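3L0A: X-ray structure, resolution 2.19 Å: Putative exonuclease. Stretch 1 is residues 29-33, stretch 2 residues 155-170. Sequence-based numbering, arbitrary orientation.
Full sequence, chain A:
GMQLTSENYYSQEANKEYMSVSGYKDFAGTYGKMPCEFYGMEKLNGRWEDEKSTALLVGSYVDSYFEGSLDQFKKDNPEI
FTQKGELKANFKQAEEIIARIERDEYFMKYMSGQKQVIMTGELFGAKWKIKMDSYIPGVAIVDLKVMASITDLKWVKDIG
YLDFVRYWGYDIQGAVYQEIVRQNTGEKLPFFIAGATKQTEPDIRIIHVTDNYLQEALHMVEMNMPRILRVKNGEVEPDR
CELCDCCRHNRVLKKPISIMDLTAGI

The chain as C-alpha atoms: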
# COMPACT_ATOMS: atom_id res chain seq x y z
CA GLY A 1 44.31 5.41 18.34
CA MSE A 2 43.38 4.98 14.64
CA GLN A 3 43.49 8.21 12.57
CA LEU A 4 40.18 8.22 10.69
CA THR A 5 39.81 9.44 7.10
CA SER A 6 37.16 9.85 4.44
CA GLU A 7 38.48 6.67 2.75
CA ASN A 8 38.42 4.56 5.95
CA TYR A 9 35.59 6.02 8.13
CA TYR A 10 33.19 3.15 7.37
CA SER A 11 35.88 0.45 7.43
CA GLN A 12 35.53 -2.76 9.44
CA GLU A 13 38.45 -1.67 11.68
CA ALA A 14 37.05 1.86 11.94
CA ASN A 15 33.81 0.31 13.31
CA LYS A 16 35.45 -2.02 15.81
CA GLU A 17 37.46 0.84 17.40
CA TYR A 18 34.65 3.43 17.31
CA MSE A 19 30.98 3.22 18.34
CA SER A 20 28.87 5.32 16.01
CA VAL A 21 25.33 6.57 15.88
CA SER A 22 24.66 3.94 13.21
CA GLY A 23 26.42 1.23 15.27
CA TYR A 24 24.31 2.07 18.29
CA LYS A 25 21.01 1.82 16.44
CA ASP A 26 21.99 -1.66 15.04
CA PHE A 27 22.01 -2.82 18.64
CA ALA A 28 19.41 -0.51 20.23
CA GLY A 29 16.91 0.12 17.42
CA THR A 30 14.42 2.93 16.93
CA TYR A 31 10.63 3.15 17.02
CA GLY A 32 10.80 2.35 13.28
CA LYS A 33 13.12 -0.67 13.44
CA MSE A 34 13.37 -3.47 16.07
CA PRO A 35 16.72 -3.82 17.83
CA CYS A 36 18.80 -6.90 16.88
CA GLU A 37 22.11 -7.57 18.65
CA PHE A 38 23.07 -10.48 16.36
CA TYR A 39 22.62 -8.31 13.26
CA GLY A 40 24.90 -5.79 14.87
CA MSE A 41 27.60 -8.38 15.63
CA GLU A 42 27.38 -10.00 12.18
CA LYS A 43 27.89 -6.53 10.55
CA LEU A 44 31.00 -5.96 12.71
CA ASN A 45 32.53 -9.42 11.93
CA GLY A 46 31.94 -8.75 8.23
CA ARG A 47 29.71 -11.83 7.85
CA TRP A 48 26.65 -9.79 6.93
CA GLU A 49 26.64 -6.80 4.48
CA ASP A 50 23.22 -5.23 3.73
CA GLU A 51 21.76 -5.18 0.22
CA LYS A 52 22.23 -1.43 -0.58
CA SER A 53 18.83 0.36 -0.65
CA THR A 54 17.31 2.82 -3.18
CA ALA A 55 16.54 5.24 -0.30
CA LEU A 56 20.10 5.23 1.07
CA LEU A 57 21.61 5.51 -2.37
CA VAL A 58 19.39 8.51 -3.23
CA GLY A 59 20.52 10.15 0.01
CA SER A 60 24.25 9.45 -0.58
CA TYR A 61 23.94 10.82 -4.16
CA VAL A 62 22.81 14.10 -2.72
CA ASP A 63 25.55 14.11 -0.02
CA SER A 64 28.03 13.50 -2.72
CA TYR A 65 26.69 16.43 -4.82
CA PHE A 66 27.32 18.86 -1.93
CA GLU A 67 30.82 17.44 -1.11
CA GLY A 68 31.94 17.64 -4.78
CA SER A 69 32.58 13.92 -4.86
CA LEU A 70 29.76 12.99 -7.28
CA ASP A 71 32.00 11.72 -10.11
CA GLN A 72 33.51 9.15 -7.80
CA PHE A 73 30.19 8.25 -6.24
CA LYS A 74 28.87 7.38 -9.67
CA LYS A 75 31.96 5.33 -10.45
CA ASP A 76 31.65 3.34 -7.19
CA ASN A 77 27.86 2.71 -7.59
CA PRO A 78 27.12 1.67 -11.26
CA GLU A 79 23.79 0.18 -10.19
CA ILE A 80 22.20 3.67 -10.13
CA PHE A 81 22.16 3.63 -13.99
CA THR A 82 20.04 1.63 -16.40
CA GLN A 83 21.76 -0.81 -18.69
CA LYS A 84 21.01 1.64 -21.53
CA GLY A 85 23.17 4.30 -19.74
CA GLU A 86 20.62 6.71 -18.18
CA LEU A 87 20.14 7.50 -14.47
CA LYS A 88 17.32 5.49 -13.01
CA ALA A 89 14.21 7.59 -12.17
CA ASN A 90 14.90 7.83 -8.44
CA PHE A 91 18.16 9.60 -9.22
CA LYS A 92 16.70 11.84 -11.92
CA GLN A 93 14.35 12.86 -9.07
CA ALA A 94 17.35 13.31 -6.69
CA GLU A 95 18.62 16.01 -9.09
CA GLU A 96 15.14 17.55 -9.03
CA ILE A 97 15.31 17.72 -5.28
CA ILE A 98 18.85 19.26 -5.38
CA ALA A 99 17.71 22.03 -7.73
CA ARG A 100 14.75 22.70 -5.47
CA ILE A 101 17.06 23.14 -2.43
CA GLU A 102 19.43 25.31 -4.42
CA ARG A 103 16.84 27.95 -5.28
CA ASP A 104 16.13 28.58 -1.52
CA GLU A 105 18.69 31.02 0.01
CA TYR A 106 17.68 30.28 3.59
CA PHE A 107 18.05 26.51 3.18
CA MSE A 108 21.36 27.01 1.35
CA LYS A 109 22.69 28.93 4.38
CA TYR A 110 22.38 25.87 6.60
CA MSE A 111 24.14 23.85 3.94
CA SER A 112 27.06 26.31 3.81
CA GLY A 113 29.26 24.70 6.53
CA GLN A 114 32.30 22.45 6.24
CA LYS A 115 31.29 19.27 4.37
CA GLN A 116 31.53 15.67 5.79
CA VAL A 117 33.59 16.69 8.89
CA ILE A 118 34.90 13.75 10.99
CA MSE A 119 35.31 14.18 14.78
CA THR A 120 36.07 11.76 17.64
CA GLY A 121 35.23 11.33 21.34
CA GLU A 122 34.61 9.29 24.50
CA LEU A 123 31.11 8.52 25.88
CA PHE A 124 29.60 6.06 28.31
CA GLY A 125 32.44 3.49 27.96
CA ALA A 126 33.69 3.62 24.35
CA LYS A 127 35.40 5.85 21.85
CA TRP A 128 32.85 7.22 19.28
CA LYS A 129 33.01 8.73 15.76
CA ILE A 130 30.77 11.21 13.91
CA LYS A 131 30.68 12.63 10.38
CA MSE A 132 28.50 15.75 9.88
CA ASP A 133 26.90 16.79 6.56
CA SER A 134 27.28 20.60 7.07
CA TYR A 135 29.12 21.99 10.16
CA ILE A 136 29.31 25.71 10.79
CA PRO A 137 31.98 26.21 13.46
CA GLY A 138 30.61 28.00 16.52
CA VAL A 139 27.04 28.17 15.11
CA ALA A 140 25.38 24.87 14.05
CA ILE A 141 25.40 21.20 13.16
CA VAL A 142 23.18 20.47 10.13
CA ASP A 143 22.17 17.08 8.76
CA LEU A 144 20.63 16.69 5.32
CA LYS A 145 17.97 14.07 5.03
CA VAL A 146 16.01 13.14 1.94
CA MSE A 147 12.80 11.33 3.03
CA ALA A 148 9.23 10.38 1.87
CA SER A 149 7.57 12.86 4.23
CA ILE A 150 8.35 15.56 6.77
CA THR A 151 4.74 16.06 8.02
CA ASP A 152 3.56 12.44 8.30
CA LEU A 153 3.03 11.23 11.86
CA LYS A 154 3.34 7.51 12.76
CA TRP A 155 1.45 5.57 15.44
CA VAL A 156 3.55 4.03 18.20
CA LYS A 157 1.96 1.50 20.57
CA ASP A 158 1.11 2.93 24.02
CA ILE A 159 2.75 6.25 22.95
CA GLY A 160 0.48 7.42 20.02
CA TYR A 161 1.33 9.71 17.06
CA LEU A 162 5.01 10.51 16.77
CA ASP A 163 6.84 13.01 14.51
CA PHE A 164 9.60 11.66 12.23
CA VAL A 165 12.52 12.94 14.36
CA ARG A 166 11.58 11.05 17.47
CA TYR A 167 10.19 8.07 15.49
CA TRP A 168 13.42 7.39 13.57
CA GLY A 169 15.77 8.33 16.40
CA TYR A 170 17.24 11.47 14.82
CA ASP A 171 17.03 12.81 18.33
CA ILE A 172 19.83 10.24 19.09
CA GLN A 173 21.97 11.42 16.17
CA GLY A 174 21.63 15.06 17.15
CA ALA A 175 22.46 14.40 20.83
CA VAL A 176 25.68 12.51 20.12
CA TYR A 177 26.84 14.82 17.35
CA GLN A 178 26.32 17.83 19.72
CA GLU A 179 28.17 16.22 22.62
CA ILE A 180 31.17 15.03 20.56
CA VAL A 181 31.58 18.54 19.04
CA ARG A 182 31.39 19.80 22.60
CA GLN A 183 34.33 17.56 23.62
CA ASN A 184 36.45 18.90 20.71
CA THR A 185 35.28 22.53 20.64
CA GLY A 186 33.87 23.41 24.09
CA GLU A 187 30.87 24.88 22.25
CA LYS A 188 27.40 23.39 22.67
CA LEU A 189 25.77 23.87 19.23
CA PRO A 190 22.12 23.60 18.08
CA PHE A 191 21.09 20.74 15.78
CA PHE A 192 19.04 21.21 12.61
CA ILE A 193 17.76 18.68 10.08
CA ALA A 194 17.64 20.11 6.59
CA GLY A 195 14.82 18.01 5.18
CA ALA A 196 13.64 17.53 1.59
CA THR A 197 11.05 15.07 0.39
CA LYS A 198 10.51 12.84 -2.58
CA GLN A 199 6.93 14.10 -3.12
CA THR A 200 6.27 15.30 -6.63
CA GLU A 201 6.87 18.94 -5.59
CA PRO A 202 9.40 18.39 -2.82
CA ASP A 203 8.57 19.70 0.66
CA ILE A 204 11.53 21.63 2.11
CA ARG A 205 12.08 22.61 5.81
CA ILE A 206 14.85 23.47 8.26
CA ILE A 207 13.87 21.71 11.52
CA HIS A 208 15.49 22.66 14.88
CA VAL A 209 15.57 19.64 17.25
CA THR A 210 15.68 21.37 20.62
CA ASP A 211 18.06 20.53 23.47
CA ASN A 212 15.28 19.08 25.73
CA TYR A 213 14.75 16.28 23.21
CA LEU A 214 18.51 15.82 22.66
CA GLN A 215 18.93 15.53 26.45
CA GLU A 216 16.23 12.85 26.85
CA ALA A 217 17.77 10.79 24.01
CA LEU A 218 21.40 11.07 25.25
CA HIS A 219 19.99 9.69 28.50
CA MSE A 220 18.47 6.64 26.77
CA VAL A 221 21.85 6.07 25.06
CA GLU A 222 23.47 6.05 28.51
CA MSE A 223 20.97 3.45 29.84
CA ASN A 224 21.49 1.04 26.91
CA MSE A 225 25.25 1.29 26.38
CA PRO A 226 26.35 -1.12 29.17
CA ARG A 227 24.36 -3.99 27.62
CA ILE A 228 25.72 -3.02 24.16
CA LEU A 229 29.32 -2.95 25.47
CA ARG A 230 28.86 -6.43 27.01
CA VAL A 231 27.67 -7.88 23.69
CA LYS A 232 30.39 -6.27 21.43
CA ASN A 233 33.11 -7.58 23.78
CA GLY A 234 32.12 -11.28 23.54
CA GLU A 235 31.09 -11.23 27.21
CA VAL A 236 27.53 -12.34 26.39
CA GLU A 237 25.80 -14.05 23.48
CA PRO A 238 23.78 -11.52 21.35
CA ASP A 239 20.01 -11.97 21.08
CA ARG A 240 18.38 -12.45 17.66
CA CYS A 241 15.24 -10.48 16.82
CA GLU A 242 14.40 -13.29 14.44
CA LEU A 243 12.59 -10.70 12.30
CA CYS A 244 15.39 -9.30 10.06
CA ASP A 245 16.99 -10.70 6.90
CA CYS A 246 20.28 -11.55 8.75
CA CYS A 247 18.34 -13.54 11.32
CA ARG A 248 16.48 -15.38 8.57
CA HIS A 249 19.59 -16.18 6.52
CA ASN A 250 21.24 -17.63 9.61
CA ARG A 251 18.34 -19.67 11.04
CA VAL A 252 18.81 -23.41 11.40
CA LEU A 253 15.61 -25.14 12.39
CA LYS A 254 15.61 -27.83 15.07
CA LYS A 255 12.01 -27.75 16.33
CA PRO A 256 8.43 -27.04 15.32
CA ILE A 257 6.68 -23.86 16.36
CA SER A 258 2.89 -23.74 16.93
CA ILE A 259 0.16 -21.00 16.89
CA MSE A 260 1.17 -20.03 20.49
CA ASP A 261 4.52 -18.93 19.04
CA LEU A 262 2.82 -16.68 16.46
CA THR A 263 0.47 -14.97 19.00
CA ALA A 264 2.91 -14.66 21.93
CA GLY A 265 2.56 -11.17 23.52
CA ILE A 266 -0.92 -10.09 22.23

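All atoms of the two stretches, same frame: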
# COMPACT_ATOMS: atom_id res chain seq x y z
N GLY A 29 18.13 -0.03 18.21
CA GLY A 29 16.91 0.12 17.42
C GLY A 29 16.26 1.51 17.56
O GLY A 29 16.71 2.37 18.33
N THR A 30 15.18 1.71 16.83
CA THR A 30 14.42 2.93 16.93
C THR A 30 12.96 2.50 16.95
O THR A 30 12.68 1.32 16.80
CB THR A 30 14.71 3.84 15.73
OG1 THR A 30 14.22 3.24 14.54
CG2 THR A 30 16.21 4.10 15.57
N TYR A 31 12.04 3.45 17.15
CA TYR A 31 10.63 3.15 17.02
C TYR A 31 10.32 2.52 15.68
O TYR A 31 9.43 1.72 15.60
CB TYR A 31 9.78 4.39 17.23
CG TYR A 31 9.63 4.76 18.66
CD1 TYR A 31 8.92 3.96 19.53
CD2 TYR A 31 10.22 5.91 19.17
CE1 TYR A 31 8.79 4.28 20.85
CE2 TYR A 31 10.09 6.25 20.49
CZ TYR A 31 9.37 5.42 21.33
OH TYR A 31 9.26 5.74 22.65
N GLY A 32 11.05 2.87 14.63
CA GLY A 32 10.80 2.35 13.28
C GLY A 32 11.46 1.04 12.88
O GLY A 32 11.23 0.54 11.78
N LYS A 33 12.33 0.52 13.75
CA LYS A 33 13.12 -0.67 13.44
C LYS A 33 13.50 -1.39 14.75
O LYS A 33 14.16 -0.81 15.59
CB LYS A 33 14.37 -0.26 12.64
CG LYS A 33 15.13 -1.41 11.90
CD LYS A 33 16.35 -0.88 11.07
CE LYS A 33 17.28 -2.04 10.53
NZ LYS A 33 18.56 -1.59 9.81
N TRP A 155 2.01 6.10 14.20
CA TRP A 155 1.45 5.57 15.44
C TRP A 155 2.46 4.67 16.13
O TRP A 155 3.02 3.78 15.50
CB TRP A 155 0.19 4.76 15.13
CG TRP A 155 -0.46 4.23 16.35
CD1 TRP A 155 -0.37 2.95 16.84
CD2 TRP A 155 -1.28 4.95 17.27
NE1 TRP A 155 -1.10 2.84 18.00
CE2 TRP A 155 -1.66 4.06 18.29
CE3 TRP A 155 -1.73 6.27 17.33
CZ2 TRP A 155 -2.46 4.45 19.35
CZ3 TRP A 155 -2.53 6.66 18.39
CH2 TRP A 155 -2.89 5.75 19.38
N VAL A 156 2.70 4.91 17.41
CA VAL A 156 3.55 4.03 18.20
C VAL A 156 2.70 3.51 19.37
O VAL A 156 2.00 4.30 20.04
CB VAL A 156 4.84 4.73 18.71
CG1 VAL A 156 5.46 3.96 19.85
CG2 VAL A 156 5.83 4.91 17.58
N LYS A 157 2.78 2.19 19.57
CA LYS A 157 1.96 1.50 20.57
C LYS A 157 2.23 2.00 21.98
O LYS A 157 3.38 2.05 22.43
CB LYS A 157 2.17 -0.03 20.49
CG LYS A 157 1.18 -0.82 21.34
CD LYS A 157 1.41 -2.35 21.24
CE LYS A 157 1.23 -3.03 22.62
NZ LYS A 157 1.53 -4.51 22.60
N ASP A 158 1.13 2.38 22.65
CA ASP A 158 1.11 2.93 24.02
C ASP A 158 1.81 4.29 24.13
O ASP A 158 1.99 4.81 25.24
CB ASP A 158 1.70 1.92 25.05
CG ASP A 158 1.03 0.51 25.00
OD1 ASP A 158 -0.23 0.44 25.04
OD2 ASP A 158 1.76 -0.52 24.94
N ILE A 159 2.21 4.88 23.00
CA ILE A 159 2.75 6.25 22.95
C ILE A 159 1.83 7.15 22.08
O ILE A 159 1.53 8.28 22.46
CB ILE A 159 4.24 6.29 22.44
CG1 ILE A 159 5.23 5.86 23.54
CG2 ILE A 159 4.62 7.69 21.95
CD1 ILE A 159 5.58 4.34 23.60
N GLY A 160 1.37 6.65 20.93
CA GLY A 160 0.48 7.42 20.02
C GLY A 160 1.24 8.05 18.84
O GLY A 160 2.31 7.57 18.46
N TYR A 161 0.72 9.12 18.26
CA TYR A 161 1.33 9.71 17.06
C TYR A 161 2.67 10.37 17.36
O TYR A 161 2.80 11.20 18.27
CB TYR A 161 0.39 10.72 16.42
CG TYR A 161 -0.73 10.04 15.69
CD1 TYR A 161 -0.47 9.20 14.62
CD2 TYR A 161 -2.06 10.24 16.09
CE1 TYR A 161 -1.49 8.56 13.93
CE2 TYR A 161 -3.10 9.60 15.42
CZ TYR A 161 -2.80 8.76 14.33
OH TYR A 161 -3.83 8.12 13.65
N LEU A 162 3.67 10.00 16.58
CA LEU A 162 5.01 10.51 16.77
C LEU A 162 5.53 11.16 15.47
O LEU A 162 5.32 10.68 14.36
CB LEU A 162 5.90 9.36 17.25
CG LEU A 162 6.98 9.68 18.28
CD1 LEU A 162 6.48 10.62 19.42
CD2 LEU A 162 7.53 8.36 18.84
N ASP A 163 6.18 12.31 15.62
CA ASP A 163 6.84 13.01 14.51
C ASP A 163 8.00 12.16 14.02
O ASP A 163 8.49 11.31 14.75
CB ASP A 163 7.43 14.31 15.03
CG ASP A 163 8.41 14.06 16.14
OD1 ASP A 163 7.95 13.82 17.28
OD2 ASP A 163 9.61 14.02 15.86
N PHE A 164 8.52 12.47 12.83
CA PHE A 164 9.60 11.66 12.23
C PHE A 164 10.92 11.67 12.98
O PHE A 164 11.64 10.66 12.98
CB PHE A 164 9.79 12.00 10.74
CG PHE A 164 10.72 13.16 10.47
CD1 PHE A 164 12.09 12.95 10.30
CD2 PHE A 164 10.24 14.45 10.35
CE1 PHE A 164 12.93 14.03 10.04
CE2 PHE A 164 11.11 15.52 10.09
CZ PHE A 164 12.45 15.29 9.92
N VAL A 165 11.24 12.80 13.62
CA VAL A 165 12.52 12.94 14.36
C VAL A 165 12.60 11.98 15.51
O VAL A 165 13.56 11.23 15.66
CB VAL A 165 12.69 14.34 14.95
CG1 VAL A 165 14.05 14.47 15.65
CG2 VAL A 165 12.53 15.39 13.87
N ARG A 166 11.59 12.00 16.36
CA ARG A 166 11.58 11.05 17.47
C ARG A 166 11.34 9.63 16.98
O ARG A 166 11.92 8.68 17.53
CB ARG A 166 10.54 11.45 18.50
CG ARG A 166 10.99 12.61 19.36
CD ARG A 166 9.96 12.92 20.42
NE ARG A 166 8.82 13.58 19.85
CZ ARG A 166 7.83 14.12 20.55
NH1 ARG A 166 7.84 14.07 21.88
NH2 ARG A 166 6.84 14.72 19.92
N TYR A 167 10.51 9.45 15.96
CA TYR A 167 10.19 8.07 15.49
C TYR A 167 11.41 7.34 14.94
O TYR A 167 11.58 6.15 15.19
CB TYR A 167 9.04 8.07 14.45
CG TYR A 167 8.56 6.67 13.94
CD1 TYR A 167 9.16 6.08 12.87
CD2 TYR A 167 7.48 6.02 14.53
CE1 TYR A 167 8.76 4.89 12.39
CE2 TYR A 167 7.01 4.80 14.01
CZ TYR A 167 7.67 4.24 12.94
OH TYR A 167 7.34 3.00 12.40
N TRP A 168 12.27 8.04 14.20
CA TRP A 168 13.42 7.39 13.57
C TRP A 168 14.71 7.61 14.35
O TRP A 168 15.80 7.26 13.89
CB TRP A 168 13.59 7.89 12.13
CG TRP A 168 12.56 7.36 11.18
CD1 TRP A 168 11.56 8.07 10.58
CD2 TRP A 168 12.45 6.01 10.70
NE1 TRP A 168 10.83 7.26 9.77
CE2 TRP A 168 11.34 5.98 9.83
CE3 TRP A 168 13.18 4.83 10.93
CZ2 TRP A 168 10.93 4.81 9.17
CZ3 TRP A 168 12.76 3.63 10.28
CH2 TRP A 168 11.65 3.64 9.41
N GLY A 169 14.59 8.17 15.55
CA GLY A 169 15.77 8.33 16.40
C GLY A 169 16.77 9.37 15.91
O GLY A 169 17.95 9.26 16.18
N TYR A 170 16.33 10.38 15.18
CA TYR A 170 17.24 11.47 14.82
C TYR A 170 17.49 12.36 16.01
O TYR A 170 18.40 13.22 16.00
CB TYR A 170 16.76 12.27 13.61
CG TYR A 170 16.59 11.38 12.37
CD1 TYR A 170 17.55 10.42 12.03
CD2 TYR A 170 15.47 11.50 11.54
CE1 TYR A 170 17.37 9.56 10.88
CE2 TYR A 170 15.30 10.68 10.43
CZ TYR A 170 16.26 9.73 10.10
OH TYR A 170 16.06 8.98 8.99
O HOH W 1 8.78 1.33 10.17

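The contact is a small, mainly apolar one in which a tight turn, Thr 30 to Lys 33, packs against the end of a short helix and the strand pair before it, with Tyr 31 supplying most of the turn's buried surface and one weak hydrogen bond crossing between the stretches. The turn is type I, closed by backbone bonds in both directions: Lys 33 N donates to Thr 30 O (3.2 Å) and Thr 30 N to Lys 33 O (3.0 Å).

Tyr 31, at the second position of this turn, points its side chain toward the other stretch. Leu 162 CD2 lies over one face of its ring, 4.0 Å from the centroid, while Val 156 CG1 comes within 3.5 Å of Tyr 31 CD1 and Ile 159 CD1 within 4.2 Å of Tyr 31 CE1. These aliphatic groups belong to the strands and the turn joining them, which is held by Val 156 O accepting from Gly 160 N (2.6 Å) and Ile 159 N (3.0 Å). The ring edge meets the helix backbone, with Tyr 31 CD2 3.6 Å from Arg 166 O.

At the helix end, Tyr 167 O faces the turn and accepts a weak hydrogen bond from Gly 32 N (3.4 Å, 126°). Two aromatic rings complete the surface: Tyr 31 CB sits over the Tyr 167 ring, 4.3 Å from its centroid, and Gly 32 CA over the six-membered ring of Trp 168, at 4.2 Å. Such close packing leaves no space at Gly 32 for a side chain, since an ideal CB would lie 2.5 Å from Trp 168 CZ3. A water molecule links the two stretches, donating to Gly 32 O (3.0 Å) and hydrogen bonding with Tyr 167 OH (3.1 Å). Beside these rings, Thr 30 CG2 packs 3.6 Å from Trp 168 O.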